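Local coordinates for centrosomal protein of 104 kDa (Homo sapiens, PDB 5LPI) that is required for ciliogenesis and for structural integrity at the ciliary tip, the part described here being its array of four zinc fingers, at residues 113-116 with 117-121; 11-14 with 15-18. All coordinates share one frame; numbering follows the deposited sequence.

Contact 1: 113-116 with 117-121; sequences PGEE and AWKAH. With ZN (zinc ion), chain H.
Glu115 and Lys119, one turn apart at the start of helix 115-123, form a salt bridge along its surface. Lys119 can be followed outward. Its CB rests 3.8 Å from the carbonyl oxygen O of Glu116, and CG passes 3.7 Å from O of Glu115. The chain runs on extended through CD to CE, which comes within 4.1 Å of OE2 of Glu115; a bend at the last torsion (chi4 72°) then turns the ammonium back, and NZ reaches that OE2 at 3.1 Å. The oxygen receives it through the anti lone pair, the one away from OE1. Glu115's own bend at chi2 (61°) brings the carboxylate back towards Lys119, although CB itself points away from residues 117-121. Long flexible stems suit this partly exposed face, reaching across one turn to pair their charges; that of Lys119 also lies beside the first finger's CxxC turn.

Beneath the pair, N of Lys119 bonds O of Glu115 at 3.0 Å. Gly114 is the N-cap: its positive phi would press a CB against the preceding carbonyl, and its own O takes N of Trp118 (3.1 Å). A water bridges O of Pro113 and N of Ala117, satisfying a first-turn N-H. The buried Trp118 packs edge-to-face with Phe111, while small Ala117 fits against Asn102. At the far end the ring of His121 stacks on Phe111 and its NE2 binds zinc at 2.1 Å. With Cys104, Cys107 and Cys128 it completes the site, the helix supplying the histidine to a zinc finger with hairpin strands 102-103 and 110-111.

Contact 2: 11-14 with 15-18; sequences NLCI and FCGE. With ZN (zinc ion), chain G.
Ile14 and Phe15 send their side chains out side by side. CG1 of Ile14 sits over the centre of the Phe15 ring, 3.9 Å from the centroid and almost on the ring normal, a CH-pi contact; the ring's edge is turned to SG of Cys13. A flat ring suits the place because it can take a methylene on its face and a sulfur at its edge; it also meets Tyr32 edge-to-face.

Cys13 and Cys16 converge on zinc from the two ends of a CxxC turn, a zinc-finger knuckle, with His31 and Cys36 completing the site. SG of Cys13 lies opposite its backbone N (chi1 177°), whereas SG of Cys16, 2.3 Å from the zinc, sits between its N and carbonyl carbon (chi1 72°). SG of Cys13 also accepts N of Cys16, nearly straight at 3.5 Å, and a weak bond from N of Phe15; SG of Cys16 accepts N of Glu18, these N-H groups probably easing the thiolates' negative charge. The turn is tied by N of Gly17 to O of Cys13 (2.7 Å); at Gly17's positive phi a CB would jam against the preceding carbonyl, and glycine has none. N of Cys13 donates to O of Glu18 at 2.9 Å.

Overall arrangement
Both contacts are local and each supplies ligands to its own zinc site of three cysteines and one histidine: contact 2 gives the paired cysteines of the first finger in the chain, contact 1 the helical histidine of the last. Contact 1 is mainly a surface contact, with the Glu115-Lys119 pair on its outer side, main-chain helix bonds beneath, and Trp118 and His121 buried. Contact 2 has no helix or strand and is partly buried; its chemistry is N-H...S bonds to the zinc-bound sulfurs and a CH-pi contact, against a salt bridge and N-H...O helix bonds in contact 1. Their centres lie about 15 Å apart, and CE of Lys119 packs 3.5 Å from O of Phe15, so the first and fourth fingers touch here.

Contact 1: 113-116 with 117-121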
loop_
_atom_site.group_PDB
_atom_site.type_symbol
_atom_site.label_atom_id
_atom_site.label_comp_id
_atom_site.label_asym_id
_atom_site.label_seq_id
_atom_site.Cartn_x
_atom_site.Cartn_y
_atom_site.Cartn_z
ATOM N N PRO A 113 4.008 -13.187 4.591
ATOM C CA PRO A 113 4.401 -12.557 3.328
ATOM C C PRO A 113 3.506 -12.991 2.172
ATOM O O PRO A 113 2.803 -14.008 2.225
ATOM C CB PRO A 113 5.843 -13.044 3.127
ATOM C CG PRO A 113 5.896 -14.349 3.816
ATOM C CD PRO A 113 4.900 -14.306 4.958
ATOM N N GLY A 114 3.533 -12.189 1.117
ATOM C CA GLY A 114 2.945 -12.576 -0.151
ATOM C C GLY A 114 1.685 -11.790 -0.475
ATOM O O GLY A 114 1.121 -11.071 0.351
ATOM N N GLU A 115 1.233 -11.972 -1.720
ATOM C CA GLU A 115 0.130 -11.163 -2.238
ATOM C C GLU A 115 -1.197 -11.555 -1.600
ATOM O O GLU A 115 -2.013 -10.687 -1.271
ATOM C CB GLU A 115 0.053 -11.290 -3.763
ATOM C CG GLU A 115 -1.067 -10.480 -4.402
ATOM C CD GLU A 115 -0.935 -8.975 -4.147
ATOM O OE1 GLU A 115 0.200 -8.477 -3.986
ATOM O OE2 GLU A 115 -1.979 -8.290 -4.103
ATOM N N GLU A 116 -1.428 -12.859 -1.424
ATOM C CA GLU A 116 -2.655 -13.330 -0.785
ATOM C C GLU A 116 -2.799 -12.759 0.622
ATOM O O GLU A 116 -3.904 -12.390 1.044
ATOM C CB GLU A 116 -2.652 -14.862 -0.755
ATOM C CG GLU A 116 -3.874 -15.521 -0.128
ATOM C CD GLU A 116 -3.737 -17.049 -0.058
ATOM O OE1 GLU A 116 -3.110 -17.552 0.901
ATOM O OE2 GLU A 116 -4.238 -17.743 -0.972
ATOM N N ALA A 117 -1.691 -12.681 1.361
ATOM C CA ALA A 117 -1.702 -12.063 2.686
ATOM C C ALA A 117 -2.009 -10.570 2.615
ATOM O O ALA A 117 -2.753 -10.044 3.455
ATOM C CB ALA A 117 -0.363 -12.285 3.375
ATOM N N TRP A 118 -1.413 -9.859 1.655
ATOM C CA TRP A 118 -1.735 -8.442 1.491
ATOM C C TRP A 118 -3.236 -8.240 1.327
ATOM O O TRP A 118 -3.841 -7.382 1.982
ATOM C CB TRP A 118 -0.997 -7.859 0.287
ATOM C CG TRP A 118 0.319 -7.271 0.624
ATOM C CD1 TRP A 118 1.541 -7.658 0.148
ATOM C CD2 TRP A 118 0.555 -6.189 1.517
ATOM N NE1 TRP A 118 2.528 -6.866 0.688
ATOM C CE2 TRP A 118 1.949 -5.962 1.540
ATOM C CE3 TRP A 118 -0.277 -5.368 2.287
ATOM C CZ2 TRP A 118 2.529 -4.956 2.316
ATOM C CZ3 TRP A 118 0.305 -4.368 3.062
ATOM C CH2 TRP A 118 1.690 -4.173 3.072
ATOM N N LYS A 119 -3.851 -9.018 0.437
ATOM C CA LYS A 119 -5.286 -8.872 0.217
ATOM C C LYS A 119 -6.071 -9.171 1.485
ATOM O O LYS A 119 -7.002 -8.436 1.830
ATOM C CB LYS A 119 -5.745 -9.783 -0.926
ATOM C CG LYS A 119 -5.318 -9.307 -2.310
ATOM C CD LYS A 119 -6.085 -10.088 -3.389
ATOM C CE LYS A 119 -5.784 -9.575 -4.794
ATOM N NZ LYS A 119 -4.408 -9.943 -5.234
ATOM N N ALA A 120 -5.708 -10.240 2.200
ATOM C CA ALA A 120 -6.460 -10.588 3.402
ATOM C C ALA A 120 -6.299 -9.524 4.484
ATOM O O ALA A 120 -7.252 -9.211 5.212
ATOM C CB ALA A 120 -6.023 -11.962 3.909
ATOM N N HIS A 121 -5.102 -8.953 4.607
ATOM C CA HIS A 121 -4.899 -7.896 5.593
ATOM C C HIS A 121 -5.712 -6.652 5.255
ATOM O O HIS A 121 -6.422 -6.109 6.106
ATOM C CB HIS A 121 -3.422 -7.535 5.680
ATOM C CG HIS A 121 -3.140 -6.459 6.680
ATOM N ND1 HIS A 121 -3.070 -6.705 8.033
ATOM C CD2 HIS A 121 -2.952 -5.127 6.528
ATOM C CE1 HIS A 121 -2.833 -5.574 8.672
ATOM N NE2 HIS A 121 -2.750 -4.604 7.781
HETATM ZN ZN ZN H . -2.586 -2.568 8.191
HETATM O O HOH W 1 0.398 -14.653 0.940
#

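Contact 2: 11-14 with 15-18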
loop_
_atom_site.group_PDB
_atom_site.type_symbol
_atom_site.label_atom_id
_atom_site.label_comp_id
_atom_site.label_asym_id
_atom_site.label_seq_id
_atom_site.Cartn_x
_atom_site.Cartn_y
_atom_site.Cartn_z
ATOM N N ASN A 11 -12.385 -5.704 -17.645
ATOM C CA ASN A 11 -13.361 -5.522 -16.566
ATOM C C ASN A 11 -12.818 -6.006 -15.222
ATOM O O ASN A 11 -13.583 -6.394 -14.335
ATOM C CB ASN A 11 -14.688 -6.215 -16.889
ATOM C CG ASN A 11 -15.358 -5.637 -18.118
ATOM O OD1 ASN A 11 -15.270 -4.436 -18.379
ATOM N ND2 ASN A 11 -16.028 -6.489 -18.885
ATOM N N LEU A 12 -11.496 -5.962 -15.050
ATOM C CA LEU A 12 -10.855 -6.486 -13.853
ATOM C C LEU A 12 -9.956 -5.432 -13.221
ATOM O O LEU A 12 -9.128 -4.824 -13.905
ATOM C CB LEU A 12 -10.031 -7.735 -14.179
ATOM C CG LEU A 12 -9.025 -8.165 -13.110
ATOM C CD1 LEU A 12 -9.706 -8.958 -12.001
ATOM C CD2 LEU A 12 -7.887 -8.969 -13.755
ATOM N N CYS A 13 -10.091 -5.242 -11.913
ATOM C CA CYS A 13 -9.097 -4.491 -11.147
ATOM C C CYS A 13 -7.971 -5.447 -10.758
ATOM O O CYS A 13 -8.162 -6.316 -9.906
ATOM C CB CYS A 13 -9.706 -3.876 -9.895
ATOM S SG CYS A 13 -8.483 -3.006 -8.858
ATOM N N ILE A 14 -6.790 -5.266 -11.351
ATOM C CA ILE A 14 -5.669 -6.143 -11.033
ATOM C C ILE A 14 -5.155 -5.974 -9.611
ATOM O O ILE A 14 -4.381 -6.817 -9.144
ATOM C CB ILE A 14 -4.505 -5.922 -12.017
ATOM C CG1 ILE A 14 -3.953 -4.510 -11.873
ATOM C CG2 ILE A 14 -4.966 -6.160 -13.453
ATOM C CD1 ILE A 14 -2.682 -4.302 -12.633
ATOM N N PHE A 15 -5.564 -4.923 -8.900
ATOM C CA PHE A 15 -5.067 -4.717 -7.543
ATOM C C PHE A 15 -5.880 -5.476 -6.510
ATOM O O PHE A 15 -5.313 -6.199 -5.688
ATOM C CB PHE A 15 -5.041 -3.225 -7.216
ATOM C CG PHE A 15 -4.243 -2.451 -8.191
ATOM C CD1 PHE A 15 -2.870 -2.595 -8.224
ATOM C CD2 PHE A 15 -4.859 -1.637 -9.124
ATOM C CE1 PHE A 15 -2.114 -1.909 -9.146
ATOM C CE2 PHE A 15 -4.112 -0.941 -10.050
ATOM C CZ PHE A 15 -2.736 -1.077 -10.066
ATOM N N CYS A 16 -7.200 -5.325 -6.529
ATOM C CA CYS A 16 -8.021 -6.045 -5.571
ATOM C C CYS A 16 -8.685 -7.282 -6.163
ATOM O O CYS A 16 -9.288 -8.063 -5.412
ATOM C CB CYS A 16 -9.090 -5.123 -4.976
ATOM S SG CYS A 16 -10.412 -4.681 -6.105
ATOM N N GLY A 17 -8.577 -7.489 -7.473
ATOM C CA GLY A 17 -9.139 -8.669 -8.104
ATOM C C GLY A 17 -10.597 -8.556 -8.501
ATOM O O GLY A 17 -11.075 -9.396 -9.269
ATOM N N GLU A 18 -11.316 -7.546 -8.010
ATOM C CA GLU A 18 -12.738 -7.429 -8.299
ATOM C C GLU A 18 -12.981 -7.324 -9.796
ATOM O O GLU A 18 -12.200 -6.715 -10.534
ATOM C CB GLU A 18 -13.330 -6.197 -7.606
ATOM C CG GLU A 18 -13.732 -6.407 -6.159
ATOM C CD GLU A 18 -14.493 -5.217 -5.594
ATOM O OE1 GLU A 18 -15.041 -4.418 -6.392
ATOM O OE2 GLU A 18 -14.535 -5.078 -4.353
HETATM ZN ZN ZN G . -9.562 -2.664 -6.908
#